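PDB 5L9G: periplasmic binding protein from Agrobacterium tumefaciens str. B6, which binds the opine mannopine and, as a periplasmic solute-binding protein, probably delivers it to an ABC transporter for import. Local coordinates for residues A[118-123]-A[247-252]; A[287-292]-A[309-314]; A[79-84]-A[322-327]; A[243-248]-A[316-321]. All coordinates share one frame; numbering follows the deposited sequence.

Contact 1. Residues A[118-123]-A[247-252]; sequences NSNYST and AQLGTD. With MO0 (mannopine), chain C.
The phenol ring of Tyr121 lies between protein and ligand: Gly250 CA sits over one face, 4.1 Å from the ring centroid in a CH-pi contact and 19° off the ring normal, while CB of mannopine lies 3.4 Å above the opposite face, offset toward the rim. At the edge, in the ring plane, is the backbone N of Asp252. The two strands form an antiparallel pair in the sheet of this periplasmic binding protein, with Tyr121 and Gly250 a hydrogen-bonded pair. Tyr121 CG stands between its backbone N and carbonyl carbon (chi1 63°), which swings the ring across toward 247-252 rather than along its own strand. Near the ligand the pairing is irregular, since Asn118 and Ser119 both face Asp252 in a classic beta bulge, Asn118 N donating to Asp252 O at 2.8 Å. Ser119, Tyr121 and Asp252 share the face of the sheet that meets mannopine. The Asp252 side chain crosses that of Tyr121 at about a right angle, yet the carboxylate and ring planes are only 31° apart. Asp252 OD2 accepts two ligand donors, MO0 N and MO0 NE2, which would suit a negative charge here. MO0 NE2 is also taken by Ser119 OG at 2.7 Å. A water bridges the two strands, 2.8 Å from Tyr121 OH and 2.9 Å from Thr251 N.

Contact 2. Residues A[287-292]-A[309-314]; sequences ATAPAN and MASAPE. With MO0 (mannopine), chain C.
Between Pro290 and Ser311 a single water ties the two segments together: it donates to Pro290 O at 2.8 Å and lies 2.8 Å from Ser311 OG. Pro290 O also accepts from the hydroxyl of Tyr296, a residue of helix 294-299, which puts two donors on this one carbonyl oxygen. No direct hydrogen bond crosses the contact, so the water supplies its polar link and apolar groups do the rest. Ala289 points its methyl at 309-314, where CB comes within 3.3 Å of Ser311 OG and 4.1 Å of Met309 CB. The hydroxyl of Ser311 stands between its own backbone N and carbonyl carbon (chi1 57°), a setting that brings it against the Ala289 methyl while it also holds the water. Met309 runs extended beyond CG, with chi2 -175°, and lies along the backbone of 287-292; its CG passes near Thr288 O and its terminal CE ends 4.2 Å from Pro290 CD. Residues 289-290 are a short strand that pairs antiparallel with strand 115-128 at the ligand-binding sheet, and 309-312 form a type I beta turn, closed by Ala312 N to Met309 O, just before helix 313-316. Thr288 turns its side chain away from Met309 and toward mannopine, where OG1 donates to MO0 OE1 at 2.7 Å. The same hydroxyl has a weak hydrogen bond with Asn120 O, while helix 294-299 covers Ala289, Met309 and Ser311 through Tyr296.

Contact 3. Residues A[79-84]-A[322-327]; sequences IGIADE and VDPNFW. With MO0 (mannopine), chain C.
Ile81 and Val322 meet through their branches, Ile81 CG2 lying 3.7 Å from Val322 CG1. In both residues the touching methyl stands between the backbone N and the carbonyl carbon; in Val322 (chi1 63°) this leaves CG2 anti to the backbone N, where it reaches Ala82 CB at 3.9 Å. One valine therefore spans the neighbouring residues Ile81 and Ala82. The other arm of Ile81, CG1, set anti to the backbone N (chi1 -164°), meets the ring carbon Pro324 CG. Ala82 points its methyl at Trp327, 3.8 Å from CD1, and Ala82 O lies 3.4 Å from Trp327 CB. The indole then leads away from 79-84, and its NE1 is hydrogen-bonded to Glu164 of helix 162-169. A water donates to Ala82 O and, weakly, to Trp327 O. Asp323 is the N-cap of helix 324-343, its OD1 accepting from Asn325 N. On the far side of 79-84, Gly80 N donates to mannopine OAB at 2.8 Å, and the same hydroxyl donates to Asp83 OD2. The contact thus packs the start of the C-terminal helix behind a strand-end loop that lines the mannityl (polyol) end of mannopine, consistent with the interdomain cleft in which periplasmic binding proteins hold their ligands.

Contact 4. Residues A[243-248]-A[316-321]; sequences TFNDAQ and VAVQYS
Two backbone hydrogen bonds join the segments, and each runs nearly straight out from its carbonyl: Asp246 N to Val318 O at 3.0 Å, with a C=O...N angle of 165°, and Tyr320 N to Ala247 O at 3.3 Å. The second belongs to the parallel bridge between Gln248 and Tyr320, which attaches the short strand 320-321 to strand 240-256 just after that strand turns a corner at 245-246. At the corner, a type II beta turn, Val318 CG2 packs 3.9 Å from Phe244 CB. Among the mixed contacts, the Gln319 amide lies alongside the Phe244 ring, their planes 47° apart, and Gln319 CB comes 3.3 Å from Ala247 O. Tyr320 CG stands between the backbone N and carbonyl carbon (chi1 71°), turning the ring back toward Gln248, whose side chain it meets at a slant, with Gln248 CB 3.4 Å from Tyr320 OH. The polar ends are engaged beyond the contact. Gln319 OE1 is bonded to Ser122 and its NE2 to Ala310 and Asn315, while Asp246 has a salt bridge to Arg174 and a bond to Met140 N. With backbone bonds aligning the chains and the Gln319 amide held at both ends, Val318 and Gln319 are probably held firmly against the strand corner.

How the contacts relate
Contact 1 lies nearest the centre of the chain, and the other three touch it, all reaching one mixed sheet. Strand 240-256 is the common element: it pairs with strand 115-128 in contact 1, with strand 76-80, which leads into contact 3, and with strand 320-321 in contact 4. Contact 2 joins through strand 289-290, the neighbour of 115-128. Centres of contacts 1 and 2 are about 8 Å apart, whereas contacts 2 and 3, about 18 Å apart, do not touch. Along the chain, contact 1 closes before contact 2 opens, and contact 3 encloses all the others. Contacts 1, 2 and 3 each reach mannopine, so distant parts of the sequence converge on one ligand.

Contact 1. Residues A[118-123]-A[247-252]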
# COMPACT_ATOMS: atom_id res chain seq x y z
N ASN A 118 6.19 8.43 -2.76
CA ASN A 118 5.28 9.56 -2.68
C ASN A 118 4.57 9.58 -1.31
O ASN A 118 4.04 10.63 -0.92
CB ASN A 118 4.28 9.62 -3.87
CG ASN A 118 3.10 8.67 -3.82
OD1 ASN A 118 3.06 7.69 -3.06
ND2 ASN A 118 2.06 8.95 -4.60
N SER A 119 4.55 8.44 -0.57
CA SER A 119 3.82 8.38 0.71
C SER A 119 4.17 7.17 1.56
O SER A 119 4.71 6.18 1.06
CB SER A 119 2.31 8.33 0.43
OG SER A 119 1.99 7.17 -0.33
N ASN A 120 3.79 7.26 2.84
CA ASN A 120 3.77 6.16 3.80
C ASN A 120 2.30 5.94 4.15
O ASN A 120 1.51 6.89 4.22
CB ASN A 120 4.60 6.42 5.05
CG ASN A 120 6.07 6.43 4.76
OD1 ASN A 120 6.65 5.45 4.26
ND2 ASN A 120 6.69 7.55 4.97
N TYR A 121 1.94 4.68 4.36
CA TYR A 121 0.60 4.23 4.72
C TYR A 121 0.73 2.99 5.61
O TYR A 121 1.84 2.49 5.81
CB TYR A 121 -0.21 3.91 3.44
CG TYR A 121 0.37 2.77 2.64
CD1 TYR A 121 1.43 2.98 1.75
CD2 TYR A 121 -0.14 1.48 2.75
CE1 TYR A 121 1.98 1.93 1.02
CE2 TYR A 121 0.39 0.42 2.02
CZ TYR A 121 1.44 0.66 1.14
OH TYR A 121 1.95 -0.37 0.40
N SER A 122 -0.40 2.50 6.12
CA SER A 122 -0.39 1.31 6.98
C SER A 122 -1.36 0.28 6.44
O SER A 122 -2.43 0.63 5.93
CB SER A 122 -0.79 1.67 8.41
OG SER A 122 0.09 2.58 9.05
N THR A 123 -0.98 -1.00 6.55
CA THR A 123 -1.84 -2.15 6.27
C THR A 123 -2.24 -2.57 7.68
O THR A 123 -1.39 -3.05 8.44
CB THR A 123 -1.08 -3.23 5.51
OG1 THR A 123 -0.66 -2.69 4.25
CG2 THR A 123 -1.92 -4.46 5.29
N ALA A 247 0.24 -3.16 12.68
CA ALA A 247 0.09 -2.74 11.29
C ALA A 247 1.48 -2.74 10.59
O ALA A 247 2.52 -2.63 11.24
CB ALA A 247 -0.55 -1.37 11.20
N GLN A 248 1.47 -2.87 9.27
CA GLN A 248 2.69 -2.82 8.48
C GLN A 248 2.81 -1.41 7.90
O GLN A 248 1.88 -0.93 7.25
CB GLN A 248 2.66 -3.85 7.35
CG GLN A 248 3.93 -3.84 6.48
CD GLN A 248 3.81 -4.84 5.36
OE1 GLN A 248 4.30 -5.94 5.48
NE2 GLN A 248 3.06 -4.56 4.34
N LEU A 249 3.96 -0.76 8.14
CA LEU A 249 4.24 0.59 7.63
C LEU A 249 4.79 0.42 6.22
O LEU A 249 5.87 -0.15 6.03
CB LEU A 249 5.24 1.31 8.58
CG LEU A 249 5.76 2.70 8.16
CD1 LEU A 249 4.63 3.68 7.95
CD2 LEU A 249 6.72 3.24 9.21
N GLY A 250 3.98 0.82 5.24
CA GLY A 250 4.34 0.70 3.84
C GLY A 250 4.79 2.00 3.22
O GLY A 250 4.63 3.07 3.82
N THR A 251 5.32 1.89 2.01
CA THR A 251 5.75 3.03 1.20
C THR A 251 5.23 2.84 -0.22
O THR A 251 5.44 1.79 -0.83
CB THR A 251 7.29 3.19 1.24
OG1 THR A 251 7.72 3.30 2.59
CG2 THR A 251 7.77 4.40 0.45
N ASP A 252 4.51 3.83 -0.73
CA ASP A 252 4.06 3.82 -2.13
C ASP A 252 4.91 4.83 -2.87
O ASP A 252 5.47 5.76 -2.26
CB ASP A 252 2.58 4.18 -2.25
CG ASP A 252 1.63 3.00 -2.16
OD1 ASP A 252 2.09 1.85 -2.36
OD2 ASP A 252 0.43 3.23 -1.92
OAB MO0 C . 2.47 -2.21 -6.62
CAF MO0 C . 1.20 -2.39 -7.16
CAG MO0 C . 0.08 -2.29 -6.14
OAC MO0 C . -0.15 -3.52 -5.56
CAH MO0 C . 0.26 -1.16 -5.14
OAM MO0 C . 0.43 0.05 -5.77
CAI MO0 C . -0.82 -1.07 -4.06
OAD MO0 C . -2.08 -0.82 -4.63
CAJ MO0 C . -0.47 -0.09 -2.98
OAE MO0 C . 0.74 -0.48 -2.39
CAK MO0 C . -1.56 0.13 -1.93
N MO0 C . -1.79 1.57 -1.77
CA MO0 C . -2.66 1.89 -0.62
C MO0 C . -4.05 2.23 -1.09
O MO0 C . -4.34 2.07 -2.30
CB MO0 C . -2.11 2.99 0.26
CG MO0 C . -2.29 4.37 -0.35
CD MO0 C . -1.35 5.39 0.21
OE1 MO0 C . -1.83 6.26 1.19
NE2 MO0 C . -0.17 5.51 -0.16
OXT MO0 C . -4.96 2.61 -0.28
O HOH W 1 4.63 -0.72 0.93
O HOH W 2 1.67 -1.35 4.42

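Contact 2. Residues A[287-292]-A[309-314]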
# COMPACT_ATOMS: atom_id res chain seq x y z
N ALA A 287 -6.48 10.14 4.29
CA ALA A 287 -5.57 9.81 5.37
C ALA A 287 -4.34 9.05 4.86
O ALA A 287 -4.33 7.82 4.77
CB ALA A 287 -6.28 9.02 6.47
N THR A 288 -3.34 9.84 4.45
CA THR A 288 -2.03 9.33 4.01
C THR A 288 -0.94 10.21 4.64
O THR A 288 -1.28 11.17 5.33
CB THR A 288 -1.96 9.23 2.48
OG1 THR A 288 -0.74 8.54 2.15
CG2 THR A 288 -2.01 10.60 1.80
N ALA A 289 0.35 9.88 4.42
CA ALA A 289 1.47 10.65 4.95
C ALA A 289 2.42 10.96 3.81
O ALA A 289 2.85 10.04 3.14
CB ALA A 289 2.19 9.84 6.02
N PRO A 290 2.76 12.24 3.55
CA PRO A 290 3.72 12.54 2.46
C PRO A 290 5.10 11.93 2.73
O PRO A 290 5.48 11.77 3.90
CB PRO A 290 3.78 14.07 2.44
CG PRO A 290 3.35 14.50 3.80
CD PRO A 290 2.33 13.47 4.25
N ALA A 291 5.84 11.55 1.67
CA ALA A 291 7.19 10.98 1.84
C ALA A 291 8.26 12.07 1.85
O ALA A 291 9.32 11.89 2.46
CB ALA A 291 7.48 9.96 0.75
N ASN A 292 8.00 13.21 1.19
CA ASN A 292 8.95 14.32 1.15
C ASN A 292 8.93 15.05 2.51
O ASN A 292 7.94 15.70 2.85
CB ASN A 292 8.62 15.28 -0.01
CG ASN A 292 9.69 16.30 -0.28
OD1 ASN A 292 10.44 16.72 0.60
ND2 ASN A 292 9.77 16.75 -1.52
N MET A 309 -1.76 9.59 10.57
CA MET A 309 -0.61 9.32 9.70
C MET A 309 0.17 8.10 10.12
O MET A 309 0.59 7.98 11.28
CB MET A 309 0.31 10.54 9.56
CG MET A 309 -0.35 11.68 8.83
SD MET A 309 0.79 13.03 8.54
CE MET A 309 -0.23 14.08 7.56
N ALA A 310 0.40 7.20 9.15
CA ALA A 310 1.14 5.97 9.33
C ALA A 310 2.52 6.20 9.94
O ALA A 310 3.01 5.37 10.71
CB ALA A 310 1.32 5.28 8.00
N SER A 311 3.15 7.32 9.55
CA SER A 311 4.52 7.65 9.95
C SER A 311 4.63 8.52 11.21
O SER A 311 5.74 8.88 11.58
CB SER A 311 5.26 8.30 8.77
OG SER A 311 4.56 9.44 8.32
N ALA A 312 3.50 8.80 11.90
CA ALA A 312 3.55 9.58 13.14
C ALA A 312 4.28 8.74 14.20
O ALA A 312 4.10 7.51 14.22
CB ALA A 312 2.15 9.95 13.61
N PRO A 313 5.17 9.36 15.03
CA PRO A 313 5.95 8.55 16.00
C PRO A 313 5.13 7.57 16.84
O PRO A 313 5.52 6.41 16.96
CB PRO A 313 6.65 9.61 16.86
CG PRO A 313 6.77 10.80 15.96
CD PRO A 313 5.54 10.79 15.08
N GLU A 314 3.98 8.01 17.38
CA GLU A 314 3.14 7.15 18.22
C GLU A 314 2.59 5.95 17.47
O GLU A 314 2.44 4.88 18.06
CB GLU A 314 2.04 7.93 18.93
CG GLU A 314 2.57 8.59 20.19
CD GLU A 314 1.54 8.93 21.26
OE1 GLU A 314 1.01 8.00 21.91
OE2 GLU A 314 1.36 10.14 21.51
OAB MO0 C . 2.47 -2.21 -6.62
CAF MO0 C . 1.20 -2.39 -7.16
CAG MO0 C . 0.08 -2.29 -6.14
OAC MO0 C . -0.15 -3.52 -5.56
CAH MO0 C . 0.26 -1.16 -5.14
OAM MO0 C . 0.43 0.05 -5.77
CAI MO0 C . -0.82 -1.07 -4.06
OAD MO0 C . -2.08 -0.82 -4.63
CAJ MO0 C . -0.47 -0.09 -2.98
OAE MO0 C . 0.74 -0.48 -2.39
CAK MO0 C . -1.56 0.13 -1.93
N MO0 C . -1.79 1.57 -1.77
CA MO0 C . -2.66 1.89 -0.62
C MO0 C . -4.05 2.23 -1.09
O MO0 C . -4.34 2.07 -2.30
CB MO0 C . -2.11 2.99 0.26
CG MO0 C . -2.29 4.37 -0.35
CD MO0 C . -1.35 5.39 0.21
OE1 MO0 C . -1.83 6.26 1.19
NE2 MO0 C . -0.17 5.51 -0.16
OXT MO0 C . -4.96 2.61 -0.28
O HOH W 3 6.01 10.03 5.98

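Contact 3. Residues A[79-84]-A[322-327]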
# COMPACT_ATOMS: atom_id res chain seq x y z
N ILE A 79 3.36 2.17 -7.74
CA ILE A 79 3.53 0.83 -7.20
C ILE A 79 3.93 0.87 -5.73
O ILE A 79 4.31 1.93 -5.22
CB ILE A 79 4.55 -0.01 -8.05
CG1 ILE A 79 5.96 0.65 -8.08
CG2 ILE A 79 4.00 -0.30 -9.47
CD1 ILE A 79 7.14 -0.28 -8.58
N GLY A 80 3.87 -0.28 -5.06
CA GLY A 80 4.32 -0.40 -3.68
C GLY A 80 5.83 -0.65 -3.69
O GLY A 80 6.35 -1.30 -4.62
N ILE A 81 6.54 -0.12 -2.69
CA ILE A 81 8.00 -0.28 -2.57
C ILE A 81 8.45 -1.74 -2.66
O ILE A 81 9.56 -2.01 -3.13
CB ILE A 81 8.54 0.43 -1.29
CG1 ILE A 81 10.08 0.63 -1.35
CG2 ILE A 81 8.07 -0.28 0.00
CD1 ILE A 81 10.71 1.50 -0.23
N ALA A 82 7.63 -2.68 -2.14
CA ALA A 82 7.98 -4.10 -2.11
C ALA A 82 7.73 -4.82 -3.44
O ALA A 82 8.18 -5.96 -3.59
CB ALA A 82 7.30 -4.81 -0.95
N ASP A 83 7.04 -4.16 -4.42
CA ASP A 83 6.89 -4.74 -5.76
C ASP A 83 8.01 -4.24 -6.67
O ASP A 83 8.23 -4.83 -7.73
CB ASP A 83 5.52 -4.39 -6.39
CG ASP A 83 4.41 -5.34 -6.01
OD1 ASP A 83 4.72 -6.52 -5.72
OD2 ASP A 83 3.24 -4.92 -6.01
N GLU A 84 8.70 -3.16 -6.27
CA GLU A 84 9.78 -2.56 -7.05
C GLU A 84 10.92 -3.57 -7.38
O GLU A 84 11.29 -3.65 -8.55
CB GLU A 84 10.31 -1.27 -6.37
CG GLU A 84 11.39 -0.55 -7.18
CD GLU A 84 12.84 -0.93 -6.91
OE1 GLU A 84 13.68 -0.54 -7.75
OE2 GLU A 84 13.16 -1.55 -5.87
N VAL A 322 7.61 -2.62 6.17
CA VAL A 322 7.69 -3.66 5.12
C VAL A 322 9.19 -3.83 4.76
O VAL A 322 9.94 -2.85 4.81
CB VAL A 322 6.82 -3.30 3.87
CG1 VAL A 322 7.29 -2.01 3.19
CG2 VAL A 322 6.73 -4.45 2.87
N ASP A 323 9.62 -5.05 4.43
CA ASP A 323 11.00 -5.27 4.05
C ASP A 323 11.08 -5.63 2.58
O ASP A 323 10.81 -6.78 2.22
CB ASP A 323 11.70 -6.33 4.93
CG ASP A 323 13.20 -6.48 4.68
OD1 ASP A 323 13.74 -5.78 3.77
OD2 ASP A 323 13.83 -7.29 5.38
N PRO A 324 11.45 -4.67 1.71
CA PRO A 324 11.55 -4.98 0.26
C PRO A 324 12.56 -6.09 -0.06
O PRO A 324 12.37 -6.78 -1.05
CB PRO A 324 11.96 -3.65 -0.37
CG PRO A 324 11.59 -2.60 0.64
CD PRO A 324 11.79 -3.26 1.98
N ASN A 325 13.61 -6.27 0.78
CA ASN A 325 14.61 -7.34 0.59
C ASN A 325 13.96 -8.72 0.68
O ASN A 325 14.34 -9.60 -0.09
CB ASN A 325 15.77 -7.20 1.58
CG ASN A 325 16.59 -5.94 1.42
OD1 ASN A 325 17.11 -5.38 2.39
ND2 ASN A 325 16.73 -5.44 0.20
N PHE A 326 12.96 -8.90 1.58
CA PHE A 326 12.24 -10.17 1.70
C PHE A 326 11.48 -10.42 0.39
O PHE A 326 11.54 -11.51 -0.17
CB PHE A 326 11.23 -10.14 2.87
CG PHE A 326 10.34 -11.37 2.89
CD1 PHE A 326 10.80 -12.58 3.41
CD2 PHE A 326 9.06 -11.32 2.36
CE1 PHE A 326 9.99 -13.71 3.39
CE2 PHE A 326 8.25 -12.46 2.33
CZ PHE A 326 8.72 -13.65 2.85
N TRP A 327 10.72 -9.40 -0.05
CA TRP A 327 9.91 -9.46 -1.26
C TRP A 327 10.75 -9.60 -2.53
O TRP A 327 10.31 -10.25 -3.47
CB TRP A 327 8.92 -8.29 -1.29
CG TRP A 327 7.90 -8.48 -0.21
CD1 TRP A 327 7.92 -7.95 1.05
CD2 TRP A 327 6.84 -9.45 -0.22
NE1 TRP A 327 6.89 -8.48 1.80
CE2 TRP A 327 6.21 -9.40 1.04
CE3 TRP A 327 6.33 -10.33 -1.20
CZ2 TRP A 327 5.13 -10.22 1.37
CZ3 TRP A 327 5.25 -11.13 -0.88
CH2 TRP A 327 4.65 -11.06 0.38
OAB MO0 C . 2.47 -2.21 -6.62
CAF MO0 C . 1.20 -2.39 -7.16
CAG MO0 C . 0.08 -2.29 -6.14
OAC MO0 C . -0.15 -3.52 -5.56
CAH MO0 C . 0.26 -1.16 -5.14
OAM MO0 C . 0.43 0.05 -5.77
CAI MO0 C . -0.82 -1.07 -4.06
OAD MO0 C . -2.08 -0.82 -4.63
CAJ MO0 C . -0.47 -0.09 -2.98
OAE MO0 C . 0.74 -0.48 -2.39
CAK MO0 C . -1.56 0.13 -1.93
N MO0 C . -1.79 1.57 -1.77
CA MO0 C . -2.66 1.89 -0.62
C MO0 C . -4.05 2.23 -1.09
O MO0 C . -4.34 2.07 -2.30
CB MO0 C . -2.11 2.99 0.26
CG MO0 C . -2.29 4.37 -0.35
CD MO0 C . -1.35 5.39 0.21
OE1 MO0 C . -1.83 6.26 1.19
NE2 MO0 C . -0.17 5.51 -0.16
OXT MO0 C . -4.96 2.61 -0.28
O HOH W 4 9.73 -7.54 -5.17

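Contact 4. Residues A[243-248]-A[316-321]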
# COMPACT_ATOMS: atom_id res chain seq x y z
N THR A 243 -7.01 0.08 14.58
CA THR A 243 -5.81 0.29 15.40
C THR A 243 -4.58 0.23 14.49
O THR A 243 -4.61 -0.43 13.45
CB THR A 243 -5.73 -0.79 16.52
OG1 THR A 243 -4.54 -0.59 17.26
CG2 THR A 243 -5.71 -2.23 15.98
N PHE A 244 -3.49 0.85 14.92
CA PHE A 244 -2.21 0.73 14.21
C PHE A 244 -1.40 -0.42 14.83
O PHE A 244 -0.30 -0.72 14.33
CB PHE A 244 -1.40 2.04 14.28
CG PHE A 244 -1.92 3.12 13.35
CD1 PHE A 244 -1.51 3.17 12.02
CD2 PHE A 244 -2.79 4.09 13.81
CE1 PHE A 244 -1.98 4.17 11.16
CE2 PHE A 244 -3.27 5.09 12.95
CZ PHE A 244 -2.87 5.12 11.63
N ASN A 245 -1.90 -1.05 15.94
CA ASN A 245 -1.17 -2.16 16.57
C ASN A 245 -1.00 -3.31 15.57
O ASN A 245 -1.99 -3.72 14.95
CB ASN A 245 -1.88 -2.67 17.83
CG ASN A 245 -1.01 -3.62 18.62
OD1 ASN A 245 0.09 -3.26 19.06
ND2 ASN A 245 -1.42 -4.88 18.69
N ASP A 246 0.24 -3.79 15.38
CA ASP A 246 0.58 -4.86 14.42
C ASP A 246 0.39 -4.46 12.96
O ASP A 246 0.38 -5.33 12.08
CB ASP A 246 -0.18 -6.17 14.72
CG ASP A 246 0.38 -7.00 15.85
OD1 ASP A 246 1.55 -6.74 16.25
OD2 ASP A 246 -0.32 -7.92 16.30
N ALA A 247 0.24 -3.16 12.68
CA ALA A 247 0.09 -2.74 11.29
C ALA A 247 1.48 -2.74 10.59
O ALA A 247 2.52 -2.63 11.24
CB ALA A 247 -0.55 -1.37 11.20
N GLN A 248 1.47 -2.87 9.27
CA GLN A 248 2.69 -2.82 8.48
C GLN A 248 2.81 -1.41 7.90
O GLN A 248 1.88 -0.93 7.25
CB GLN A 248 2.66 -3.85 7.35
CG GLN A 248 3.93 -3.84 6.48
CD GLN A 248 3.81 -4.84 5.36
OE1 GLN A 248 4.30 -5.94 5.48
NE2 GLN A 248 3.06 -4.56 4.34
N VAL A 316 4.15 4.63 14.53
CA VAL A 316 5.32 3.82 14.16
C VAL A 316 5.72 2.85 15.28
O VAL A 316 6.06 1.70 15.00
CB VAL A 316 6.51 4.68 13.65
CG1 VAL A 316 7.74 3.83 13.37
CG2 VAL A 316 6.11 5.46 12.41
N ALA A 317 5.63 3.32 16.55
CA ALA A 317 6.01 2.53 17.73
C ALA A 317 5.31 1.17 17.83
O ALA A 317 5.89 0.25 18.41
CB ALA A 317 5.76 3.33 19.00
N VAL A 318 4.10 1.03 17.25
CA VAL A 318 3.33 -0.22 17.33
C VAL A 318 3.26 -0.95 15.99
O VAL A 318 2.53 -1.95 15.86
CB VAL A 318 1.93 -0.02 17.96
CG1 VAL A 318 2.07 0.43 19.42
CG2 VAL A 318 1.06 0.94 17.14
N GLN A 319 4.05 -0.48 15.01
CA GLN A 319 4.11 -1.05 13.67
C GLN A 319 5.49 -1.65 13.40
O GLN A 319 6.40 -1.58 14.23
CB GLN A 319 3.83 0.06 12.61
CG GLN A 319 2.40 0.58 12.64
CD GLN A 319 2.18 1.59 11.54
OE1 GLN A 319 1.96 1.23 10.38
NE2 GLN A 319 2.34 2.87 11.88
N TYR A 320 5.63 -2.27 12.25
CA TYR A 320 6.92 -2.75 11.76
C TYR A 320 6.93 -2.33 10.28
O TYR A 320 5.86 -2.26 9.67
CB TYR A 320 7.08 -4.28 11.95
CG TYR A 320 6.21 -5.06 11.00
CD1 TYR A 320 4.84 -5.18 11.22
CD2 TYR A 320 6.73 -5.58 9.81
CE1 TYR A 320 4.01 -5.82 10.30
CE2 TYR A 320 5.90 -6.19 8.87
CZ TYR A 320 4.55 -6.33 9.14
OH TYR A 320 3.73 -6.93 8.22
N SER A 321 8.11 -2.03 9.72
CA SER A 321 8.21 -1.61 8.31
C SER A 321 8.24 -2.78 7.36
O SER A 321 8.86 -3.81 7.66
CB SER A 321 9.43 -0.74 8.09
OG SER A 321 9.27 0.55 8.65